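Local coordinates for protein berberine bridge enzyme-like 28 (Arabidopsis thaliana, PDB 5D79) that binds FAD as a secreted, cell-wall oxidoreductase of the berberine bridge enzyme-like family and takes part in adaptation to salt stress, at residues 146-151 with 239-244; 155-160 with 169-174; 401-406 with 424-429. All coordinates share one frame; numbering follows the deposited sequence.

The three contacts illustrate how distant parts of a flavoenzyme chain are arranged around one elongated cofactor. Contacts 1 and 2 belong to the PCMH-type FAD-binding region, with centres about 13 Å apart, and they share a core: Val244 CB of contact 1 lies 3.6 Å from Phe169 CE1 of contact 2, and Val147 packs on Leu156. Contact 1 holds the adenine end of FAD, whereas contact 2 leads to its isoalloxazine. Contact 3 lies in a separate antiparallel sheet, its centre about 27 Å from that of contact 1. Its nearest atoms are about 7 Å from contact 2, without touching, and the Thr401 side chain is about 6 Å from FAD.

Contact 1 of 3, residues 146-151 with 239-244. With FAD (flavin-adenine dinucleotide), chain E; PO4 (phosphate ion), chain D.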
loop_
_atom_site.group_PDB
_atom_site.type_symbol
_atom_site.label_atom_id
_atom_site.label_comp_id
_atom_site.label_asym_id
_atom_site.label_seq_id
_atom_site.Cartn_x
_atom_site.Cartn_y
_atom_site.Cartn_z
ATOM N N TRP A 146 -0.377 10.045 17.717
ATOM C CA TRP A 146 -1.358 9.001 17.492
ATOM C C TRP A 146 -2.125 9.302 16.211
ATOM O O TRP A 146 -2.482 10.449 15.928
ATOM C CB TRP A 146 -2.294 8.863 18.685
ATOM C CG TRP A 146 -1.700 8.053 19.789
ATOM C CD1 TRP A 146 -0.980 8.517 20.860
ATOM C CD2 TRP A 146 -1.764 6.631 19.936
ATOM N NE1 TRP A 146 -0.596 7.468 21.667
ATOM C CE2 TRP A 146 -1.062 6.298 21.121
ATOM C CE3 TRP A 146 -2.344 5.601 19.180
ATOM C CZ2 TRP A 146 -0.928 4.976 21.567
ATOM C CZ3 TRP A 146 -2.210 4.290 19.626
ATOM C CH2 TRP A 146 -1.507 3.992 20.807
ATOM N N VAL A 147 -2.341 8.270 15.408
ATOM C CA VAL A 147 -3.020 8.450 14.138
ATOM C C VAL A 147 -4.136 7.435 13.996
ATOM O O VAL A 147 -3.872 6.251 13.789
ATOM C CB VAL A 147 -2.054 8.302 12.945
ATOM C CG1 VAL A 147 -2.714 8.839 11.657
ATOM C CG2 VAL A 147 -0.736 9.010 13.235
ATOM N N GLN A 148 -5.375 7.903 14.111
ATOM C CA GLN A 148 -6.537 7.047 13.923
ATOM C C GLN A 148 -6.576 6.508 12.501
ATOM O O GLN A 148 -6.295 7.227 11.540
ATOM C CB GLN A 148 -7.824 7.799 14.236
ATOM C CG GLN A 148 -7.934 8.262 15.671
ATOM C CD GLN A 148 -9.372 8.544 16.071
ATOM O OE1 GLN A 148 -10.150 9.053 15.279
ATOM N NE2 GLN A 148 -9.729 8.194 17.297
ATOM N N THR A 149 -6.943 5.238 12.379
ATOM C CA THR A 149 -6.784 4.487 11.134
ATOM C C THR A 149 -7.666 4.931 9.957
ATOM O O THR A 149 -7.495 4.447 8.834
ATOM C CB THR A 149 -7.047 2.999 11.392
ATOM O OG1 THR A 149 -8.236 2.867 12.181
ATOM C CG2 THR A 149 -5.862 2.381 12.137
ATOM N N GLY A 150 -8.606 5.841 10.206
ATOM C CA GLY A 150 -9.443 6.366 9.143
ATOM C C GLY A 150 -8.742 7.470 8.375
ATOM O O GLY A 150 -9.232 7.924 7.339
ATOM N N ALA A 151 -7.587 7.889 8.887
ATOM C CA ALA A 151 -6.814 8.969 8.295
ATOM C C ALA A 151 -6.106 8.511 7.029
ATOM O O ALA A 151 -5.797 7.331 6.876
ATOM C CB ALA A 151 -5.816 9.503 9.294
ATOM N N ILE A 239 -7.936 -2.446 13.665
ATOM C CA ILE A 239 -6.949 -1.527 14.206
ATOM C C ILE A 239 -7.563 -0.130 14.277
ATOM O O ILE A 239 -8.040 0.402 13.269
ATOM C CB ILE A 239 -5.655 -1.514 13.355
ATOM C CG1 ILE A 239 -5.212 -2.948 13.064
ATOM C CG2 ILE A 239 -4.549 -0.767 14.083
ATOM C CD1 ILE A 239 -4.243 -3.076 11.934
ATOM N N LEU A 240 -7.560 0.450 15.478
ATOM C CA LEU A 240 -8.224 1.717 15.717
ATOM C C LEU A 240 -7.285 2.902 15.535
ATOM O O LEU A 240 -7.704 3.980 15.074
ATOM C CB LEU A 240 -8.818 1.740 17.121
ATOM C CG LEU A 240 -9.995 0.806 17.392
ATOM C CD1 LEU A 240 -10.446 0.983 18.828
ATOM C CD2 LEU A 240 -11.146 1.046 16.419
ATOM N N SER A 241 -6.016 2.700 15.888
ATOM C CA SER A 241 -5.073 3.807 15.897
ATOM C C SER A 241 -3.621 3.328 15.832
ATOM O O SER A 241 -3.304 2.225 16.275
ATOM C CB SER A 241 -5.310 4.656 17.147
ATOM O OG SER A 241 -4.769 5.945 16.984
ATOM N N TRP A 242 -2.752 4.152 15.248
ATOM C CA TRP A 242 -1.311 3.891 15.242
ATOM C C TRP A 242 -0.619 4.916 16.121
ATOM O O TRP A 242 -0.989 6.093 16.099
ATOM C CB TRP A 242 -0.696 3.988 13.838
ATOM C CG TRP A 242 -1.236 3.088 12.782
ATOM C CD1 TRP A 242 -1.917 3.465 11.663
ATOM C CD2 TRP A 242 -1.102 1.663 12.709
ATOM N NE1 TRP A 242 -2.242 2.361 10.908
ATOM C CE2 TRP A 242 -1.750 1.243 11.525
ATOM C CE3 TRP A 242 -0.516 0.699 13.540
ATOM C CZ2 TRP A 242 -1.819 -0.100 11.145
ATOM C CZ3 TRP A 242 -0.590 -0.634 13.163
ATOM C CH2 TRP A 242 -1.242 -1.021 11.975
ATOM N N LYS A 243 0.391 4.492 16.874
ATOM C CA LYS A 243 1.298 5.461 17.489
ATOM C C LYS A 243 2.580 5.484 16.680
ATOM O O LYS A 243 3.356 4.534 16.710
ATOM C CB LYS A 243 1.593 5.149 18.963
ATOM C CG LYS A 243 2.296 6.317 19.667
ATOM C CD LYS A 243 2.450 6.101 21.162
ATOM C CE LYS A 243 3.249 7.239 21.781
ATOM N NZ LYS A 243 3.075 7.299 23.267
ATOM N N VAL A 244 2.777 6.569 15.936
ATOM C CA VAL A 244 3.911 6.681 15.030
ATOM C C VAL A 244 5.142 7.300 15.691
ATOM O O VAL A 244 5.048 8.054 16.661
ATOM C CB VAL A 244 3.546 7.508 13.757
ATOM C CG1 VAL A 244 2.408 6.851 13.007
ATOM C CG2 VAL A 244 3.194 8.944 14.112
HETATM P PA FAD E . -8.402 -0.254 2.255
HETATM O O1A FAD E . -9.090 -0.867 1.062
HETATM O O2A FAD E . -9.325 0.602 3.091
HETATM O O5B FAD E . -7.704 -1.417 3.132
HETATM C C5B FAD E . -6.930 -2.439 2.519
HETATM C C4B FAD E . -6.837 -3.707 3.378
HETATM O O4B FAD E . -6.503 -3.347 4.707
HETATM C C3B FAD E . -8.166 -4.446 3.423
HETATM O O3B FAD E . -7.972 -5.844 3.455
HETATM C C2B FAD E . -8.787 -3.948 4.716
HETATM O O2B FAD E . -9.683 -4.887 5.285
HETATM C C1B FAD E . -7.570 -3.653 5.588
HETATM N N9A FAD E . -7.767 -2.561 6.566
HETATM C C8A FAD E . -7.965 -1.218 6.335
HETATM N N7A FAD E . -8.075 -0.588 7.534
HETATM C C5A FAD E . -7.950 -1.504 8.524
HETATM C C6A FAD E . -7.982 -1.423 9.916
HETATM N N6A FAD E . -7.923 -0.248 10.532
HETATM N N1A FAD E . -7.817 -2.567 10.672
HETATM C C2A FAD E . -7.613 -3.781 10.054
HETATM N N3A FAD E . -7.587 -3.855 8.675
HETATM C C4A FAD E . -7.750 -2.742 7.923
HETATM N N1 FAD E . 1.445 1.074 -1.329
HETATM C C2 FAD E . 2.792 1.302 -1.103
HETATM O O2 FAD E . 3.332 0.894 -0.069
HETATM N N3 FAD E . 3.529 2.015 -2.042
HETATM C C4 FAD E . 2.943 2.496 -3.201
HETATM O O4 FAD E . 3.599 3.220 -3.953
HETATM C C4X FAD E . 1.581 2.283 -3.414
HETATM N N5 FAD E . 0.927 2.861 -4.492
HETATM C C5X FAD E . -0.460 2.893 -4.511
HETATM C C6 FAD E . -1.152 3.673 -5.436
HETATM C C7 FAD E . -2.549 3.689 -5.448
HETATM C C7M FAD E . -3.282 4.523 -6.455
HETATM C C8 FAD E . -3.264 2.956 -4.499
HETATM C C8M FAD E . -4.765 2.936 -4.505
HETATM C C9 FAD E . -2.574 2.176 -3.579
HETATM C C9A FAD E . -1.178 2.101 -3.613
HETATM N N10 FAD E . -0.486 1.298 -2.721
HETATM C C10 FAD E . 0.835 1.593 -2.450
HETATM C "C1'" FAD E . -1.182 0.182 -2.004
HETATM C "C2'" FAD E . -1.782 0.594 -0.673
HETATM O "O2'" FAD E . -0.740 0.915 0.223
HETATM C "C3'" FAD E . -2.617 -0.574 -0.163
HETATM O "O3'" FAD E . -3.706 -0.758 -1.040
HETATM C "C4'" FAD E . -3.185 -0.315 1.211
HETATM O "O4'" FAD E . -3.472 -1.534 1.844
HETATM C "C5'" FAD E . -4.498 0.423 1.077
HETATM O "O5'" FAD E . -4.846 0.959 2.333
HETATM P P FAD E . -6.258 1.708 2.450
HETATM O O1P FAD E . -6.590 1.952 3.898
HETATM O O2P FAD E . -6.251 2.998 1.668
HETATM O O3P FAD E . -7.184 0.633 1.682
HETATM P P PO4 D . -6.542 7.550 19.402
HETATM O O1 PO4 D . -5.278 7.471 18.583
HETATM O O2 PO4 D . -6.165 7.486 20.865
HETATM O O3 PO4 D . -7.255 8.840 19.090
HETATM O O4 PO4 D . -7.452 6.398 19.051
HETATM O O HOH W 1 1.396 9.364 23.312
#
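Lys243 lays its aliphatic chain across one face of the Trp146 indole, with Lys243 CB 3.5 Å from the centroid of the six-membered ring in a CH-pi contact. On the opposite face, toward the rim, lies an oxygen of a phosphate ion that probably came from the crystallisation liquor. Ser241 meets this ring at its edge, OG being 3.3 Å from Trp146 CE3. The fully extended lysine carries NZ to a water, which accepts from Lys243 NZ at 2.7 Å and, weakly, from Trp146 NE1 in the ring plane. On the other face of the sheet, with Val147, the Trp242 ring has the methyl groups Thr149 CG2 and Ile239 CG2 on the same side, while its NE1 bonds to the carbonyl of Val179. Val147 CG2 packs on Val244 CG1 at 3.8 Å.

The backbones run antiparallel, and Val147 and Trp242 exchange both hydrogen bonds of their pair. Thr149 N to Leu240 O (3.1 Å) carries the pairing past the end of strand 144-148. With OG1 set between backbone N and carbonyl carbon (chi1 46°), Thr149 OG1 donates to Ile239 O at 2.7 Å. The same carbonyl oxygen accepts from FAD N6A (2.8 Å), and Ile239 N donates to FAD N1A (3.0 Å). Two donors thus grip one oxygen, and a strand backbone reads the Watson-Crick edge of adenine, forming the adenine end of the FAD site in this PCMH-type domain.

Contact 2 of 3, residues 155-160 with 169-174; sequences ELYYEI and FPAGIH. With FAD (flavin-adenine dinucleotide), chain E.
Tyr157 and Phe169, their CA atoms 7.4 Å apart, mark the nearest CA approach between 155-160, part of helix 153-163, and the irregular segment 169-174, which bends through an inverse gamma turn centred on Pro170. The phenol of Tyr157 does the polar work: OH donates to Gly172 O at 2.7 Å, the carbonyl oxygen lying in the plane of the ring at its edge. Tyr157 CG stands anti to its own carbonyl carbon (chi1 -73°), a setting from which the ring reaches lengthwise to the loop. A water donates to Tyr157 OH at 2.8 Å and also to Phe169 O, and accepts from Ala171 N at 3.0 Å, so one molecule ties the phenol to two peptide groups. Ala171 CB presses close to the hydroxyl as well, 3.3 Å from Tyr157 OH.

The remaining contacts are apolar. Leu156 CD2 touches the ring at Phe169 CD2 (3.9 Å), and Ile160, one helical turn on, sets CD1 against Phe169 CB. Pro170 CD lies over one face of the phenylalanine ring, toward its rim. A phenylalanine in place of Tyr157 would probably leave Gly172 O and the bridging water without their phenol partner, and the loop less firmly tied to the helix. Trp336 meets the Tyr157 ring edge-to-face, and Gln182 accepts from Gly172 N. One imidazole face of His174 covers FAD C6, and His174 ND1 is 3.4 Å from FAD N5: the loop, tied to the helix through Tyr157, supplies His174 to the isoalloxazine end of the FAD pocket in this PCMH-type domain.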
loop_
_atom_site.group_PDB
_atom_site.type_symbol
_atom_site.label_atom_id
_atom_site.label_comp_id
_atom_site.label_asym_id
_atom_site.label_seq_id
_atom_site.Cartn_x
_atom_site.Cartn_y
_atom_site.Cartn_z
ATOM N N GLU A 155 -3.365 13.245 4.842
ATOM C CA GLU A 155 -3.781 14.017 6.009
ATOM C C GLU A 155 -2.658 14.018 7.047
ATOM O O GLU A 155 -2.362 15.052 7.665
ATOM C CB GLU A 155 -5.085 13.457 6.604
ATOM C CG GLU A 155 -6.330 13.724 5.753
ATOM C CD GLU A 155 -7.506 12.774 6.044
ATOM O OE1 GLU A 155 -7.368 11.842 6.871
ATOM O OE2 GLU A 155 -8.574 12.967 5.423
ATOM N N LEU A 156 -2.030 12.860 7.229
ATOM C CA LEU A 156 -0.927 12.738 8.169
ATOM C C LEU A 156 0.236 13.644 7.751
ATOM O O LEU A 156 0.780 14.412 8.561
ATOM C CB LEU A 156 -0.464 11.287 8.268
ATOM C CG LEU A 156 0.812 11.118 9.082
ATOM C CD1 LEU A 156 0.559 11.508 10.529
ATOM C CD2 LEU A 156 1.321 9.695 8.974
ATOM N N TYR A 157 0.606 13.542 6.479
ATOM C CA TYR A 157 1.635 14.390 5.907
ATOM C C TYR A 157 1.351 15.859 6.186
ATOM O O TYR A 157 2.240 16.614 6.597
ATOM C CB TYR A 157 1.730 14.155 4.402
ATOM C CG TYR A 157 2.354 12.842 4.041
ATOM C CD1 TYR A 157 3.102 12.134 4.966
ATOM C CD2 TYR A 157 2.202 12.300 2.767
ATOM C CE1 TYR A 157 3.685 10.919 4.630
ATOM C CE2 TYR A 157 2.788 11.090 2.421
ATOM C CZ TYR A 157 3.527 10.413 3.359
ATOM O OH TYR A 157 4.110 9.219 3.040
ATOM N N TYR A 158 0.101 16.250 5.964
ATOM C CA TYR A 158 -0.312 17.642 6.091
ATOM C C TYR A 158 -0.146 18.127 7.516
ATOM O O TYR A 158 0.299 19.243 7.756
ATOM C CB TYR A 158 -1.762 17.808 5.644
ATOM C CG TYR A 158 -2.250 19.228 5.657
ATOM C CD1 TYR A 158 -1.789 20.153 4.720
ATOM C CD2 TYR A 158 -3.188 19.650 6.594
ATOM C CE1 TYR A 158 -2.249 21.460 4.722
ATOM C CE2 TYR A 158 -3.654 20.952 6.602
ATOM C CZ TYR A 158 -3.184 21.852 5.667
ATOM O OH TYR A 158 -3.652 23.146 5.686
ATOM N N GLU A 159 -0.499 17.269 8.463
ATOM C CA GLU A 159 -0.459 17.632 9.872
ATOM C C GLU A 159 0.993 17.865 10.316
ATOM O O GLU A 159 1.317 18.880 10.936
ATOM C CB GLU A 159 -1.160 16.539 10.692
ATOM C CG GLU A 159 -1.367 16.835 12.170
ATOM C CD GLU A 159 -2.141 18.117 12.455
ATOM O OE1 GLU A 159 -3.079 18.482 11.689
ATOM O OE2 GLU A 159 -1.788 18.752 13.477
ATOM N N ILE A 160 1.861 16.923 9.962
ATOM C CA ILE A 160 3.299 17.068 10.144
ATOM C C ILE A 160 3.869 18.301 9.436
ATOM O O ILE A 160 4.415 19.196 10.076
ATOM C CB ILE A 160 4.036 15.842 9.619
ATOM C CG1 ILE A 160 3.541 14.579 10.324
ATOM C CG2 ILE A 160 5.526 16.027 9.796
ATOM C CD1 ILE A 160 4.056 13.296 9.711
ATOM N N PHE A 169 7.428 11.386 8.043
ATOM C CA PHE A 169 7.104 10.018 8.339
ATOM C C PHE A 169 7.220 9.227 7.051
ATOM O O PHE A 169 6.759 9.678 6.006
ATOM C CB PHE A 169 5.713 9.885 8.964
ATOM C CG PHE A 169 5.419 8.495 9.434
ATOM C CD1 PHE A 169 5.979 8.021 10.608
ATOM C CD2 PHE A 169 4.630 7.642 8.675
ATOM C CE1 PHE A 169 5.746 6.728 11.027
ATOM C CE2 PHE A 169 4.387 6.338 9.092
ATOM C CZ PHE A 169 4.939 5.886 10.264
ATOM N N PRO A 170 7.861 8.047 7.122
ATOM C CA PRO A 170 8.111 7.212 5.949
ATOM C C PRO A 170 6.901 6.356 5.556
ATOM O O PRO A 170 6.760 5.245 6.055
ATOM C CB PRO A 170 9.278 6.339 6.404
ATOM C CG PRO A 170 9.055 6.184 7.876
ATOM C CD PRO A 170 8.468 7.480 8.343
ATOM N N ALA A 171 6.032 6.881 4.695
ATOM C CA ALA A 171 4.916 6.109 4.142
ATOM C C ALA A 171 4.879 6.311 2.631
ATOM O O ALA A 171 5.834 6.848 2.063
ATOM C CB ALA A 171 3.599 6.518 4.780
ATOM N N GLY A 172 3.789 5.901 1.984
ATOM C CA GLY A 172 3.705 5.946 0.531
ATOM C C GLY A 172 3.610 7.333 -0.079
ATOM O O GLY A 172 3.442 8.340 0.627
ATOM N N ILE A 173 3.710 7.414 -1.403
ATOM C CA ILE A 173 3.654 8.735 -2.042
ATOM C C ILE A 173 2.231 9.208 -2.365
ATOM O O ILE A 173 2.030 10.388 -2.608
ATOM C CB ILE A 173 4.486 8.802 -3.368
ATOM C CG1 ILE A 173 3.770 8.069 -4.506
ATOM C CG2 ILE A 173 5.926 8.310 -3.151
ATOM C CD1 ILE A 173 4.456 8.175 -5.844
ATOM N N HIS A 174 1.256 8.303 -2.369
ATOM C CA HIS A 174 -0.094 8.649 -2.820
ATOM C C HIS A 174 -0.997 9.109 -1.648
ATOM O O HIS A 174 -1.308 8.338 -0.740
ATOM C CB HIS A 174 -0.710 7.461 -3.574
ATOM C CG HIS A 174 0.017 7.096 -4.837
ATOM N ND1 HIS A 174 1.115 6.260 -4.854
ATOM C CD2 HIS A 174 -0.197 7.454 -6.126
ATOM C CE1 HIS A 174 1.543 6.115 -6.096
ATOM N NE2 HIS A 174 0.765 6.832 -6.887
HETATM P PA FAD E . -8.402 -0.254 2.255
HETATM O O1A FAD E . -9.090 -0.867 1.062
HETATM O O2A FAD E . -9.325 0.602 3.091
HETATM O O5B FAD E . -7.704 -1.417 3.132
HETATM C C5B FAD E . -6.930 -2.439 2.519
HETATM C C4B FAD E . -6.837 -3.707 3.378
HETATM O O4B FAD E . -6.503 -3.347 4.707
HETATM C C3B FAD E . -8.166 -4.446 3.423
HETATM O O3B FAD E . -7.972 -5.844 3.455
HETATM C C2B FAD E . -8.787 -3.948 4.716
HETATM O O2B FAD E . -9.683 -4.887 5.285
HETATM C C1B FAD E . -7.570 -3.653 5.588
HETATM N N9A FAD E . -7.767 -2.561 6.566
HETATM C C8A FAD E . -7.965 -1.218 6.335
HETATM N N7A FAD E . -8.075 -0.588 7.534
HETATM C C5A FAD E . -7.950 -1.504 8.524
HETATM C C6A FAD E . -7.982 -1.423 9.916
HETATM N N6A FAD E . -7.923 -0.248 10.532
HETATM N N1A FAD E . -7.817 -2.567 10.672
HETATM C C2A FAD E . -7.613 -3.781 10.054
HETATM N N3A FAD E . -7.587 -3.855 8.675
HETATM C C4A FAD E . -7.750 -2.742 7.923
HETATM N N1 FAD E . 1.445 1.074 -1.329
HETATM C C2 FAD E . 2.792 1.302 -1.103
HETATM O O2 FAD E . 3.332 0.894 -0.069
HETATM N N3 FAD E . 3.529 2.015 -2.042
HETATM C C4 FAD E . 2.943 2.496 -3.201
HETATM O O4 FAD E . 3.599 3.220 -3.953
HETATM C C4X FAD E . 1.581 2.283 -3.414
HETATM N N5 FAD E . 0.927 2.861 -4.492
HETATM C C5X FAD E . -0.460 2.893 -4.511
HETATM C C6 FAD E . -1.152 3.673 -5.436
HETATM C C7 FAD E . -2.549 3.689 -5.448
HETATM C C7M FAD E . -3.282 4.523 -6.455
HETATM C C8 FAD E . -3.264 2.956 -4.499
HETATM C C8M FAD E . -4.765 2.936 -4.505
HETATM C C9 FAD E . -2.574 2.176 -3.579
HETATM C C9A FAD E . -1.178 2.101 -3.613
HETATM N N10 FAD E . -0.486 1.298 -2.721
HETATM C C10 FAD E . 0.835 1.593 -2.450
HETATM C "C1'" FAD E . -1.182 0.182 -2.004
HETATM C "C2'" FAD E . -1.782 0.594 -0.673
HETATM O "O2'" FAD E . -0.740 0.915 0.223
HETATM C "C3'" FAD E . -2.617 -0.574 -0.163
HETATM O "O3'" FAD E . -3.706 -0.758 -1.040
HETATM C "C4'" FAD E . -3.185 -0.315 1.211
HETATM O "O4'" FAD E . -3.472 -1.534 1.844
HETATM C "C5'" FAD E . -4.498 0.423 1.077
HETATM O "O5'" FAD E . -4.846 0.959 2.333
HETATM P P FAD E . -6.258 1.708 2.450
HETATM O O1P FAD E . -6.590 1.952 3.898
HETATM O O2P FAD E . -6.251 2.998 1.668
HETATM O O3P FAD E . -7.184 0.633 1.682
HETATM O O HOH W 2 6.876 9.494 3.376
#

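Contact 3 of 3, residues 401-406 with 424-429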
loop_
_atom_site.group_PDB
_atom_site.type_symbol
_atom_site.label_atom_id
_atom_site.label_comp_id
_atom_site.label_asym_id
_atom_site.label_seq_id
_atom_site.Cartn_x
_atom_site.Cartn_y
_atom_site.Cartn_z
ATOM N N THR A 401 11.499 0.341 -7.830
ATOM C CA THR A 401 11.728 0.989 -6.546
ATOM C C THR A 401 12.913 0.364 -5.815
ATOM O O THR A 401 12.865 -0.801 -5.442
ATOM C CB THR A 401 10.467 0.901 -5.678
ATOM O OG1 THR A 401 9.418 1.610 -6.336
ATOM C CG2 THR A 401 10.685 1.522 -4.318
ATOM N N PRO A 402 13.978 1.153 -5.586
ATOM C CA PRO A 402 15.207 0.586 -5.022
ATOM C C PRO A 402 15.080 0.224 -3.539
ATOM O O PRO A 402 14.569 1.007 -2.743
ATOM C CB PRO A 402 16.219 1.710 -5.226
ATOM C CG PRO A 402 15.384 2.962 -5.078
ATOM C CD PRO A 402 14.038 2.623 -5.676
ATOM N N PHE A 403 15.531 -0.972 -3.177
ATOM C CA PHE A 403 15.655 -1.334 -1.768
ATOM C C PHE A 403 17.106 -1.073 -1.305
ATOM O O PHE A 403 17.702 -0.061 -1.676
ATOM C CB PHE A 403 15.228 -2.787 -1.535
ATOM C CG PHE A 403 13.733 -2.982 -1.517
ATOM C CD1 PHE A 403 12.894 -2.101 -2.195
ATOM C CD2 PHE A 403 13.162 -4.025 -0.803
ATOM C CE1 PHE A 403 11.494 -2.255 -2.170
ATOM C CE2 PHE A 403 11.771 -4.204 -0.771
ATOM C CZ PHE A 403 10.934 -3.313 -1.459
ATOM N N GLY A 404 17.686 -1.965 -0.511
ATOM C CA GLY A 404 18.993 -1.675 0.046
ATOM C C GLY A 404 18.852 -0.610 1.121
ATOM O O GLY A 404 17.745 -0.261 1.508
ATOM N N GLY A 405 19.963 -0.087 1.620
ATOM C CA GLY A 405 19.889 0.822 2.753
ATOM C C GLY A 405 19.233 0.168 3.962
ATOM O O GLY A 405 19.536 -0.976 4.299
ATOM N N LYS A 406 18.311 0.875 4.605
ATOM C CA LYS A 406 17.674 0.348 5.807
ATOM C C LYS A 406 16.944 -0.954 5.487
ATOM O O LYS A 406 16.792 -1.834 6.353
ATOM C CB LYS A 406 16.710 1.381 6.412
ATOM C CG LYS A 406 16.193 1.021 7.808
ATOM C CD LYS A 406 17.181 1.426 8.914
ATOM C CE LYS A 406 16.756 0.858 10.263
ATOM N NZ LYS A 406 17.374 1.560 11.419
ATOM N N LEU A 424 17.374 -6.408 -4.437
ATOM C CA LEU A 424 17.925 -5.184 -4.999
ATOM C C LEU A 424 16.834 -4.106 -5.125
ATOM O O LEU A 424 17.018 -2.964 -4.694
ATOM C CB LEU A 424 18.562 -5.463 -6.364
ATOM C CG LEU A 424 19.639 -6.535 -6.451
ATOM C CD1 LEU A 424 20.263 -6.461 -7.804
ATOM C CD2 LEU A 424 20.676 -6.309 -5.387
ATOM N N TYR A 425 15.701 -4.474 -5.717
ATOM C CA TYR A 425 14.591 -3.546 -5.867
ATOM C C TYR A 425 13.272 -4.283 -6.043
ATOM O O TYR A 425 13.235 -5.495 -6.246
ATOM C CB TYR A 425 14.834 -2.596 -7.049
ATOM C CG TYR A 425 14.960 -3.255 -8.403
ATOM C CD1 TYR A 425 16.201 -3.682 -8.876
ATOM C CD2 TYR A 425 13.853 -3.424 -9.220
ATOM C CE1 TYR A 425 16.340 -4.272 -10.116
ATOM C CE2 TYR A 425 13.979 -4.020 -10.474
ATOM C CZ TYR A 425 15.224 -4.440 -10.913
ATOM O OH TYR A 425 15.361 -5.029 -12.150
ATOM N N GLU A 426 12.187 -3.536 -5.944
ATOM C CA GLU A 426 10.860 -4.081 -6.146
ATOM C C GLU A 426 10.343 -3.503 -7.461
ATOM O O GLU A 426 10.679 -2.376 -7.831
ATOM C CB GLU A 426 9.950 -3.739 -4.956
ATOM C CG GLU A 426 8.543 -4.346 -5.002
ATOM C CD GLU A 426 7.521 -3.412 -5.633
ATOM O OE1 GLU A 426 7.858 -2.230 -5.875
ATOM O OE2 GLU A 426 6.382 -3.857 -5.880
ATOM N N ILE A 427 9.559 -4.284 -8.186
ATOM C CA ILE A 427 9.049 -3.820 -9.459
ATOM C C ILE A 427 7.539 -4.068 -9.545
ATOM O O ILE A 427 7.059 -5.166 -9.254
ATOM C CB ILE A 427 9.803 -4.494 -10.642
ATOM C CG1 ILE A 427 9.220 -4.073 -11.990
ATOM C CG2 ILE A 427 9.805 -6.002 -10.510
ATOM C CD1 ILE A 427 10.108 -4.472 -13.136
ATOM N N GLN A 428 6.796 -3.027 -9.912
ATOM C CA GLN A 428 5.354 -3.133 -10.067
ATOM C C GLN A 428 4.967 -2.920 -11.516
ATOM O O GLN A 428 5.416 -1.986 -12.152
ATOM C CB GLN A 428 4.626 -2.114 -9.179
ATOM C CG GLN A 428 3.104 -2.167 -9.291
ATOM C CD GLN A 428 2.405 -0.981 -8.650
ATOM O OE1 GLN A 428 3.045 -0.006 -8.233
ATOM N NE2 GLN A 428 1.075 -1.056 -8.570
ATOM N N TYR A 429 4.138 -3.809 -12.034
ATOM C CA TYR A 429 3.539 -3.649 -13.356
ATOM C C TYR A 429 2.067 -3.317 -13.156
ATOM O O TYR A 429 1.303 -4.135 -12.640
ATOM C CB TYR A 429 3.686 -4.923 -14.194
ATOM C CG TYR A 429 4.864 -5.815 -13.821
ATOM C CD1 TYR A 429 4.758 -6.756 -12.788
ATOM C CD2 TYR A 429 6.069 -5.745 -14.519
ATOM C CE1 TYR A 429 5.819 -7.580 -12.457
ATOM C CE2 TYR A 429 7.135 -6.557 -14.189
ATOM C CZ TYR A 429 7.009 -7.476 -13.160
ATOM O OH TYR A 429 8.069 -8.303 -12.836
HETATM O O HOH W 3 8.184 -0.146 -7.793
#
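Thr401 and Glu426 form a hydrogen-bonded pair between neighbouring antiparallel strands, 396-402 and 425-434, of a seven-stranded sheet like the one that forms the substrate domain in berberine bridge enzyme. The backbone bonds come first. Thr401 N donates to Glu426 O at 2.8 Å and almost straight (175°), and Glu426 N returns a bond to Thr401 O. Phe403 N to Leu424 O (2.9 Å) extends the register beyond the strand proper, while Pro402 and Tyr425 make the non-hydrogen-bonded pair between. On the far side of strand 425-434, Leu424 and Tyr425 together face Val372 in a classic beta bulge.

Apolar contact is made chiefly by Phe403, whose ring atoms CE1 and CZ meet Glu426 CB, the two side chains crossing at a slant, with Phe403 CE1 3.5 Å from Glu426 CB. On the other face of the sheet the Tyr425 ring meets Trp273 edge-to-face.

A close carbon-oxygen contact sets Tyr425 CB 3.1 Å from Thr401 O. Among the polar groups, the Tyr425 hydroxyl bonds to Gln274. The side chains of Thr401 and Glu426 run next to each other from the same face of the sheet. Glu426 leaves the backbone with CG anti to N and then bends (chi2 -93°), which brings OE1 back beside the threonine; Glu426 OE2 lies close to Asp369 OD2. Arg287 also holds the Thr401 hydroxyl by a hydrogen bond. A water bridges the pair, 2.6 Å from Thr401 OG1 and 2.9 Å from Glu426 OE1, to which it probably donates.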